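Local structure of UPF0255 protein frsA (Vibrio vulnificus, 3MVE) at residues Y166-L171 against T181-L186; V196-G201 against I222-V227; M30-S35 against D330-S335. The protein probably hydrolyses carboxylic esters to an alcohol and a carboxylate, as a serine esterase of the FrsA family with an alpha/beta-hydrolase fold. All coordinates share one frame; numbering follows the deposited sequence.

Contact 1 of 3, residues Y166-L171 against T181-L186; sequences YIIKQL and TAHLHL
Q170 and H183 meet through their side chains on one face of an antiparallel pair, where they lie alongside each other and point the same way, amide and ring planes 84° apart. Q170 NE2 donates to H183 NE2 at 3.2 Å with a nearly straight N-H. The bond lies in the amide plane but 37° out of the imidazole plane, a poor approach to the ring nitrogen. With CG anti to the backbone N (chi1 -162°), Q170 CG lies over one face of the imidazole, 3.9 Å from the H183 ring centroid, a CH-pi contact, and the extended chain beyond it brings NE2 to the ring nitrogen. Next along this face, I168 CD1 reaches H185 CD2 at 3.5 Å. On the face of I167, K169, L171, A182, L184 and L186 the touching atoms are aliphatic: L171 CD1 rests on L184 CB at 3.9 Å, and K169 CE passes L186 CD1 at 4.1 Å. I167, K169 and L171 form hydrogen-bonded pairs with L186, L184 and A182, closed by six backbone bonds such as L184 N to K169 O at 2.7 Å. H185 is positioned from outside, its NE2 bonded to Y157 OH and its ND1 to M224 O. In this beta hairpin, strand 167-174 is outermost in the sheet within the chain, strand 179-186 pairs antiparallel with 223-227 on its other edge, and helices 144-163 and 210-217 pack on the histidine face.

Contact 2 of 3, residues V196-G201 against I222-V227; sequences VIVSAG and IAMLTV
V196 N donates to A223 O at 2.7 Å, the shortest backbone bond between these two parallel strands. V196 O then takes L225 N at 2.8 Å, so V196 is held on both its amide and its carbonyl, by residues flanking its register partner M224. The same stagger repeats from V198 N to L225 O. Toward the C-terminal ends it slackens: V227 N reaches V198 O at 3.3 Å with an N-H angle of 137°, and beyond it a water accepts from A200 N and donates to V227 O, bridging the two strands where direct pairing stops. Side chains touch on the face of V196, V198, M224 and T226. With CG1 anti to the backbone N (chi1 -173°), V198 turns CG2 to M224 CG at 3.6 Å, and V196 CG2 meets I222 CG2 at 3.6 Å. T226 OG1 is hydrogen-bonded to Q206 NE2. Helix 210-217 packs over M224 and I222 as the crossover of this beta-alpha-beta unit, while helix 246-254 lies against I197, L225 and V227 on the other face. With every touching residue buried, polarity is confined largely to the backbone, whose amides are paired strand to strand while the side-chain contacts between the strands are apolar, as expected in the central sheet of an alpha/beta hydrolase.

Contact 3 of 3, residues M30-S35 against D330-S335; sequences MPTSQS and DIYSLS
S33 and I331 bring together the starts of two helices, 31-44 and 331-337, in a partly buried contact whose centre lies about 25 Å from the centre of the chain and whose halves are far apart in sequence. The short axes run at 84° to each other, and the meeting is one of first turns, not of packed helix flanks. At its heart is S33 OG, which accepts from I331 N at 2.8 Å with an N-H angle of 156°. The hydroxyl lies anti to its own carbonyl carbon (chi1 -84°), and that torsion carries it across to the amide of the neighbouring helix's first residue. The aliphatic side of the same serine meets the isoleucine, I331 CG1 being 3.7 Å from S33 CB, while I331 CD1 lies against the S33 backbone carbonyl. L36 and L37, farther along helix 31-44, also pack on I331. Next to this buried pair, a water is gripped from three directions, with T32 OG1 at 2.6 Å, S33 OG at 2.7 Å, and D330 OD2, to which it donates. D330 is the N-cap of its helix, and its other carboxylate oxygen, OD1, accepts from S333 N at 2.7 Å, met nearly along the C-O axis. Y332 flanks the water, which lies in plane at its ring edge; the Y332 and T32 side chains cross at about a right angle, with T32 OG1 4.0 Å from Y332 CE2. Two first-turn amides, those of I331 and S333, are thus met by two side chains, a serine from the other helix and the helix's own aspartate. Both acceptors lie at the positive end of the helix dipole, which probably helps to stabilise the carboxylate as an anion.

In the fold
Contacts 1 and 2 belong to one sheet and touch directly: strand 179-186 of the hairpin neighbours strand 223-227 of the crossover unit, with H185 N close to M224 O and H183 O to T226 N, so the two form a continuous run of four strands. Contact 2 lies deeper and is wholly buried; contact 1, which contains the sheet's outermost strand on that side, is only partly so and carries more polar side chains. Contact 3 stands on the opposite side of the chain's centre, its nearest atoms about 15 Å from contact 2 and about 25 Å from contact 1. There a hydroxyl, a carboxylate and a water replace strand pairing, joining two helix starts near the surface.

Contact 1 of 3, residues Y166-L171 against T181-L186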
loop_
_atom_site.group_PDB
_atom_site.type_symbol
_atom_site.label_atom_id
_atom_site.label_comp_id
_atom_site.label_asym_id
_atom_site.label_seq_id
_atom_site.Cartn_x
_atom_site.Cartn_y
_atom_site.Cartn_z
ATOM N N TYR A 166 -18.092 14.914 -9.075
ATOM C CA TYR A 166 -16.987 15.763 -9.507
ATOM C C TYR A 166 -15.992 14.851 -10.217
ATOM O O TYR A 166 -15.924 13.653 -9.917
ATOM C CB TYR A 166 -16.313 16.418 -8.299
ATOM C CG TYR A 166 -17.202 17.409 -7.594
ATOM C CD1 TYR A 166 -17.183 18.760 -7.938
ATOM C CD2 TYR A 166 -18.114 16.987 -6.624
ATOM C CE1 TYR A 166 -18.049 19.666 -7.334
ATOM C CE2 TYR A 166 -18.984 17.877 -6.017
ATOM C CZ TYR A 166 -18.946 19.212 -6.372
ATOM O OH TYR A 166 -19.774 20.100 -5.749
ATOM N N ILE A 167 -15.234 15.409 -11.158
ATOM C CA ILE A 167 -14.252 14.635 -11.903
ATOM C C ILE A 167 -12.843 14.806 -11.344
ATOM O O ILE A 167 -12.384 15.932 -11.085
ATOM C CB ILE A 167 -14.207 15.034 -13.409
ATOM C CG1 ILE A 167 -15.573 14.849 -14.069
ATOM C CG2 ILE A 167 -13.219 14.135 -14.146
ATOM C CD1 ILE A 167 -16.577 15.913 -13.751
ATOM N N ILE A 168 -12.160 13.682 -11.160
ATOM C CA ILE A 168 -10.795 13.692 -10.658
ATOM C C ILE A 168 -9.965 12.807 -11.559
ATOM O O ILE A 168 -10.179 11.594 -11.628
ATOM C CB ILE A 168 -10.685 13.149 -9.222
ATOM C CG1 ILE A 168 -11.463 14.046 -8.255
ATOM C CG2 ILE A 168 -9.221 13.088 -8.816
ATOM C CD1 ILE A 168 -11.188 13.754 -6.770
ATOM N N LYS A 169 -9.013 13.417 -12.251
ATOM C CA LYS A 169 -8.158 12.677 -13.170
ATOM C C LYS A 169 -6.743 12.569 -12.642
ATOM O O LYS A 169 -6.138 13.558 -12.245
ATOM C CB LYS A 169 -8.148 13.365 -14.530
ATOM C CG LYS A 169 -9.519 13.417 -15.201
ATOM C CD LYS A 169 -9.471 14.179 -16.520
ATOM C CE LYS A 169 -10.873 14.335 -17.113
ATOM N NZ LYS A 169 -11.447 13.021 -17.516
ATOM N N GLN A 170 -6.215 11.359 -12.624
ATOM C CA GLN A 170 -4.860 11.167 -12.157
ATOM C C GLN A 170 -3.999 11.275 -13.397
ATOM O O GLN A 170 -4.128 10.471 -14.313
ATOM C CB GLN A 170 -4.693 9.795 -11.521
ATOM C CG GLN A 170 -3.461 9.701 -10.650
ATOM C CD GLN A 170 -3.267 8.312 -10.072
ATOM O OE1 GLN A 170 -2.974 7.368 -10.800
ATOM N NE2 GLN A 170 -3.436 8.182 -8.753
ATOM N N LEU A 171 -3.142 12.288 -13.429
ATOM C CA LEU A 171 -2.265 12.528 -14.565
ATOM C C LEU A 171 -0.856 12.012 -14.304
ATOM O O LEU A 171 -0.380 12.029 -13.168
ATOM C CB LEU A 171 -2.195 14.033 -14.863
ATOM C CG LEU A 171 -3.404 14.746 -15.481
ATOM C CD1 LEU A 171 -4.703 14.260 -14.877
ATOM C CD2 LEU A 171 -3.254 16.231 -15.268
ATOM N N THR A 181 3.183 12.309 -10.946
ATOM C CA THR A 181 1.769 11.996 -10.783
ATOM C C THR A 181 1.062 13.198 -10.159
ATOM O O THR A 181 1.500 13.731 -9.137
ATOM C CB THR A 181 1.598 10.740 -9.897
ATOM O OG1 THR A 181 2.261 9.639 -10.533
ATOM C CG2 THR A 181 0.118 10.393 -9.705
ATOM N N ALA A 182 -0.013 13.642 -10.802
ATOM C CA ALA A 182 -0.773 14.789 -10.325
ATOM C C ALA A 182 -2.266 14.486 -10.426
ATOM O O ALA A 182 -2.683 13.674 -11.251
ATOM C CB ALA A 182 -0.422 16.039 -11.162
ATOM N N HIS A 183 -3.069 15.126 -9.583
ATOM C CA HIS A 183 -4.510 14.898 -9.620
ATOM C C HIS A 183 -5.252 16.156 -10.026
ATOM O O HIS A 183 -5.160 17.192 -9.354
ATOM C CB HIS A 183 -5.035 14.423 -8.257
ATOM C CG HIS A 183 -4.544 13.068 -7.860
ATOM N ND1 HIS A 183 -3.251 12.838 -7.449
ATOM C CD2 HIS A 183 -5.167 11.862 -7.847
ATOM C CE1 HIS A 183 -3.094 11.546 -7.204
ATOM N NE2 HIS A 183 -4.240 10.934 -7.438
ATOM N N LEU A 184 -5.989 16.051 -11.127
ATOM C CA LEU A 184 -6.771 17.169 -11.649
ATOM C C LEU A 184 -8.210 17.030 -11.181
ATOM O O LEU A 184 -8.901 16.073 -11.538
ATOM C CB LEU A 184 -6.721 17.186 -13.192
ATOM C CG LEU A 184 -7.516 18.320 -13.863
ATOM C CD1 LEU A 184 -6.920 19.678 -13.448
ATOM C CD2 LEU A 184 -7.454 18.180 -15.387
ATOM N N HIS A 185 -8.652 17.991 -10.378
ATOM C CA HIS A 185 -9.997 17.993 -9.838
ATOM C C HIS A 185 -10.842 18.995 -10.628
ATOM O O HIS A 185 -10.470 20.166 -10.763
ATOM C CB HIS A 185 -9.969 18.391 -8.359
ATOM C CG HIS A 185 -9.078 17.536 -7.509
ATOM N ND1 HIS A 185 -7.706 17.529 -7.639
ATOM C CD2 HIS A 185 -9.363 16.702 -6.480
ATOM C CE1 HIS A 185 -7.183 16.733 -6.722
ATOM N NE2 HIS A 185 -8.167 16.217 -6.006
ATOM N N LEU A 186 -11.977 18.541 -11.150
ATOM C CA LEU A 186 -12.820 19.416 -11.949
ATOM C C LEU A 186 -14.290 19.311 -11.575
ATOM O O LEU A 186 -14.776 18.247 -11.172
ATOM C CB LEU A 186 -12.668 19.066 -13.436
ATOM C CG LEU A 186 -11.270 19.047 -14.070
ATOM C CD1 LEU A 186 -11.110 17.759 -14.882
ATOM C CD2 LEU A 186 -11.061 20.295 -14.959
#

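Contact 2 of 3, residues V196-G201 against I222-V227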
loop_
_atom_site.group_PDB
_atom_site.type_symbol
_atom_site.label_atom_id
_atom_site.label_comp_id
_atom_site.label_asym_id
_atom_site.label_seq_id
_atom_site.Cartn_x
_atom_site.Cartn_y
_atom_site.Cartn_z
ATOM N N VAL A 196 -5.820 25.876 -10.616
ATOM C CA VAL A 196 -4.875 26.253 -9.579
ATOM C C VAL A 196 -3.940 25.081 -9.309
ATOM O O VAL A 196 -4.384 23.959 -9.083
ATOM C CB VAL A 196 -5.623 26.650 -8.280
ATOM C CG1 VAL A 196 -4.649 26.786 -7.136
ATOM C CG2 VAL A 196 -6.346 27.982 -8.491
ATOM N N ILE A 197 -2.639 25.331 -9.366
ATOM C CA ILE A 197 -1.679 24.278 -9.091
ATOM C C ILE A 197 -1.396 24.387 -7.602
ATOM O O ILE A 197 -1.153 25.474 -7.089
ATOM C CB ILE A 197 -0.387 24.455 -9.901
ATOM C CG1 ILE A 197 -0.734 24.538 -11.390
ATOM C CG2 ILE A 197 0.554 23.288 -9.640
ATOM C CD1 ILE A 197 0.472 24.489 -12.294
ATOM N N VAL A 198 -1.443 23.258 -6.906
ATOM C CA VAL A 198 -1.238 23.271 -5.468
ATOM C C VAL A 198 -0.084 22.415 -4.996
ATOM O O VAL A 198 0.240 21.385 -5.590
ATOM C CB VAL A 198 -2.509 22.803 -4.741
ATOM C CG1 VAL A 198 -2.348 22.989 -3.232
ATOM C CG2 VAL A 198 -3.715 23.565 -5.269
ATOM N N SER A 199 0.538 22.870 -3.918
ATOM C CA SER A 199 1.641 22.175 -3.297
ATOM C C SER A 199 1.474 22.320 -1.791
ATOM O O SER A 199 1.473 23.437 -1.262
ATOM C CB SER A 199 2.971 22.789 -3.729
ATOM O OG SER A 199 4.045 22.245 -2.979
ATOM N N ALA A 200 1.298 21.196 -1.105
ATOM C CA ALA A 200 1.173 21.217 0.344
ATOM C C ALA A 200 2.618 21.229 0.854
ATOM O O ALA A 200 3.559 21.330 0.063
ATOM C CB ALA A 200 0.430 19.980 0.832
ATOM N N GLY A 201 2.807 21.145 2.163
ATOM C CA GLY A 201 4.165 21.166 2.689
ATOM C C GLY A 201 5.029 19.948 2.376
ATOM O O GLY A 201 4.727 19.157 1.482
ATOM N N ILE A 222 -13.315 26.595 -10.427
ATOM C CA ILE A 222 -11.871 26.703 -10.586
ATOM C C ILE A 222 -11.351 25.288 -10.347
ATOM O O ILE A 222 -11.697 24.673 -9.349
ATOM C CB ILE A 222 -11.246 27.656 -9.552
ATOM C CG1 ILE A 222 -11.657 29.101 -9.861
ATOM C CG2 ILE A 222 -9.734 27.511 -9.556
ATOM C CD1 ILE A 222 -11.118 30.119 -8.859
ATOM N N ALA A 223 -10.554 24.764 -11.275
ATOM C CA ALA A 223 -10.007 23.420 -11.139
ATOM C C ALA A 223 -8.770 23.392 -10.230
ATOM O O ALA A 223 -8.057 24.385 -10.106
ATOM C CB ALA A 223 -9.660 22.862 -12.521
ATOM N N MET A 224 -8.520 22.255 -9.588
ATOM C CA MET A 224 -7.367 22.129 -8.709
ATOM C C MET A 224 -6.478 20.997 -9.203
ATOM O O MET A 224 -6.950 19.889 -9.470
ATOM C CB MET A 224 -7.815 21.849 -7.266
ATOM C CG MET A 224 -6.683 21.739 -6.246
ATOM S SD MET A 224 -7.280 21.370 -4.527
ATOM C CE MET A 224 -7.518 19.590 -4.576
ATOM N N LEU A 225 -5.191 21.287 -9.328
ATOM C CA LEU A 225 -4.226 20.305 -9.784
ATOM C C LEU A 225 -3.160 20.155 -8.711
ATOM O O LEU A 225 -2.304 21.026 -8.549
ATOM C CB LEU A 225 -3.592 20.768 -11.099
ATOM C CG LEU A 225 -2.569 19.858 -11.789
ATOM C CD1 LEU A 225 -3.115 18.443 -11.923
ATOM C CD2 LEU A 225 -2.276 20.434 -13.173
ATOM N N THR A 226 -3.227 19.047 -7.974
ATOM C CA THR A 226 -2.271 18.785 -6.907
ATOM C C THR A 226 -1.021 18.077 -7.426
ATOM O O THR A 226 -1.076 17.334 -8.393
ATOM C CB THR A 226 -2.920 17.926 -5.781
ATOM O OG1 THR A 226 -3.395 16.689 -6.330
ATOM C CG2 THR A 226 -4.080 18.683 -5.138
ATOM N N VAL A 227 0.104 18.326 -6.772
ATOM C CA VAL A 227 1.384 17.736 -7.145
ATOM C C VAL A 227 2.273 17.660 -5.906
ATOM O O VAL A 227 2.349 18.613 -5.143
ATOM C CB VAL A 227 2.134 18.609 -8.180
ATOM C CG1 VAL A 227 3.386 17.889 -8.638
ATOM C CG2 VAL A 227 1.219 18.951 -9.372
HETATM O O HOH W 1 0.794 18.921 -2.497
#

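Contact 3 of 3, residues M30-S35 against D330-S335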
loop_
_atom_site.group_PDB
_atom_site.type_symbol
_atom_site.label_atom_id
_atom_site.label_comp_id
_atom_site.label_asym_id
_atom_site.label_seq_id
_atom_site.Cartn_x
_atom_site.Cartn_y
_atom_site.Cartn_z
ATOM N N MET A 30 23.617 12.525 15.522
ATOM C CA MET A 30 24.954 12.410 16.082
ATOM C C MET A 30 24.813 12.744 17.569
ATOM O O MET A 30 24.012 13.607 17.946
ATOM C CB MET A 30 25.908 13.395 15.402
ATOM C CG MET A 30 26.333 12.990 13.992
ATOM S SD MET A 30 27.287 11.448 13.952
ATOM C CE MET A 30 28.896 12.103 14.563
ATOM N N PRO A 31 25.587 12.062 18.433
ATOM C CA PRO A 31 25.566 12.256 19.887
ATOM C C PRO A 31 25.319 13.677 20.391
ATOM O O PRO A 31 24.443 13.884 21.217
ATOM C CB PRO A 31 26.918 11.698 20.322
ATOM C CG PRO A 31 27.086 10.535 19.391
ATOM C CD PRO A 31 26.645 11.106 18.050
ATOM N N THR A 32 26.073 14.659 19.912
ATOM C CA THR A 32 25.852 16.024 20.379
ATOM C C THR A 32 24.571 16.623 19.807
ATOM O O THR A 32 24.031 17.587 20.360
ATOM C CB THR A 32 27.044 16.942 20.055
ATOM O OG1 THR A 32 27.215 17.046 18.635
ATOM C CG2 THR A 32 28.318 16.366 20.686
ATOM N N SER A 33 24.068 16.062 18.707
ATOM C CA SER A 33 22.817 16.571 18.147
ATOM C C SER A 33 21.693 16.034 19.015
ATOM O O SER A 33 20.770 16.770 19.367
ATOM C CB SER A 33 22.621 16.121 16.697
ATOM O OG SER A 33 23.313 16.987 15.807
ATOM N N GLN A 34 21.780 14.751 19.370
ATOM C CA GLN A 34 20.762 14.145 20.222
ATOM C C GLN A 34 20.756 14.907 21.552
ATOM O O GLN A 34 19.705 15.181 22.127
ATOM C CB GLN A 34 21.065 12.668 20.468
ATOM C CG GLN A 34 19.976 11.956 21.291
ATOM C CD GLN A 34 18.602 11.964 20.612
ATOM O OE1 GLN A 34 18.423 11.400 19.524
ATOM N NE2 GLN A 34 17.626 12.600 21.257
ATOM N N SER A 35 21.945 15.261 22.022
ATOM C CA SER A 35 22.083 16.018 23.262
ATOM C C SER A 35 21.299 17.329 23.150
ATOM O O SER A 35 20.557 17.699 24.058
ATOM C CB SER A 35 23.564 16.304 23.529
ATOM O OG SER A 35 23.726 17.066 24.703
ATOM N N ASP A 330 23.325 15.766 11.713
ATOM C CA ASP A 330 24.074 16.688 12.550
ATOM C C ASP A 330 23.281 17.989 12.441
ATOM O O ASP A 330 23.302 18.655 11.413
ATOM C CB ASP A 330 25.497 16.867 12.023
ATOM C CG ASP A 330 26.288 17.884 12.823
ATOM O OD1 ASP A 330 26.049 19.094 12.654
ATOM O OD2 ASP A 330 27.142 17.473 13.634
ATOM N N ILE A 331 22.558 18.330 13.497
ATOM C CA ILE A 331 21.736 19.528 13.511
ATOM C C ILE A 331 22.508 20.811 13.188
ATOM O O ILE A 331 21.957 21.738 12.600
ATOM C CB ILE A 331 21.005 19.693 14.874
ATOM C CG1 ILE A 331 20.183 18.437 15.179
ATOM C CG2 ILE A 331 20.050 20.888 14.814
ATOM C CD1 ILE A 331 19.464 18.474 16.528
ATOM N N TYR A 332 23.776 20.867 13.568
ATOM C CA TYR A 332 24.582 22.047 13.289
ATOM C C TYR A 332 24.823 22.209 11.797
ATOM O O TYR A 332 24.610 23.284 11.232
ATOM C CB TYR A 332 25.903 21.939 14.037
ATOM C CG TYR A 332 25.666 21.844 15.522
ATOM C CD1 TYR A 332 25.274 22.963 16.254
ATOM C CD2 TYR A 332 25.781 20.629 16.187
ATOM C CE1 TYR A 332 25.004 22.871 17.616
ATOM C CE2 TYR A 332 25.512 20.525 17.540
ATOM C CZ TYR A 332 25.128 21.646 18.247
ATOM O OH TYR A 332 24.879 21.543 19.589
ATOM N N SER A 333 25.261 21.137 11.156
ATOM C CA SER A 333 25.511 21.191 9.726
ATOM C C SER A 333 24.203 21.365 8.958
ATOM O O SER A 333 24.140 22.127 7.994
ATOM C CB SER A 333 26.212 19.915 9.264
ATOM O OG SER A 333 26.385 19.939 7.856
ATOM N N LEU A 334 23.161 20.656 9.390
ATOM C CA LEU A 334 21.855 20.726 8.735
ATOM C C LEU A 334 21.319 22.142 8.729
ATOM O O LEU A 334 20.810 22.614 7.716
ATOM C CB LEU A 334 20.841 19.805 9.425
ATOM C CG LEU A 334 19.457 19.752 8.760
ATOM C CD1 LEU A 334 19.622 19.403 7.290
ATOM C CD2 LEU A 334 18.567 18.716 9.446
ATOM N N SER A 335 21.425 22.822 9.862
ATOM C CA SER A 335 20.955 24.196 9.931
ATOM C C SER A 335 21.732 25.037 8.906
ATOM O O SER A 335 21.172 25.936 8.282
ATOM C CB SER A 335 21.149 24.756 11.344
ATOM O OG SER A 335 22.514 24.748 11.714
HETATM O O HOH W 2 25.970 16.812 16.340
#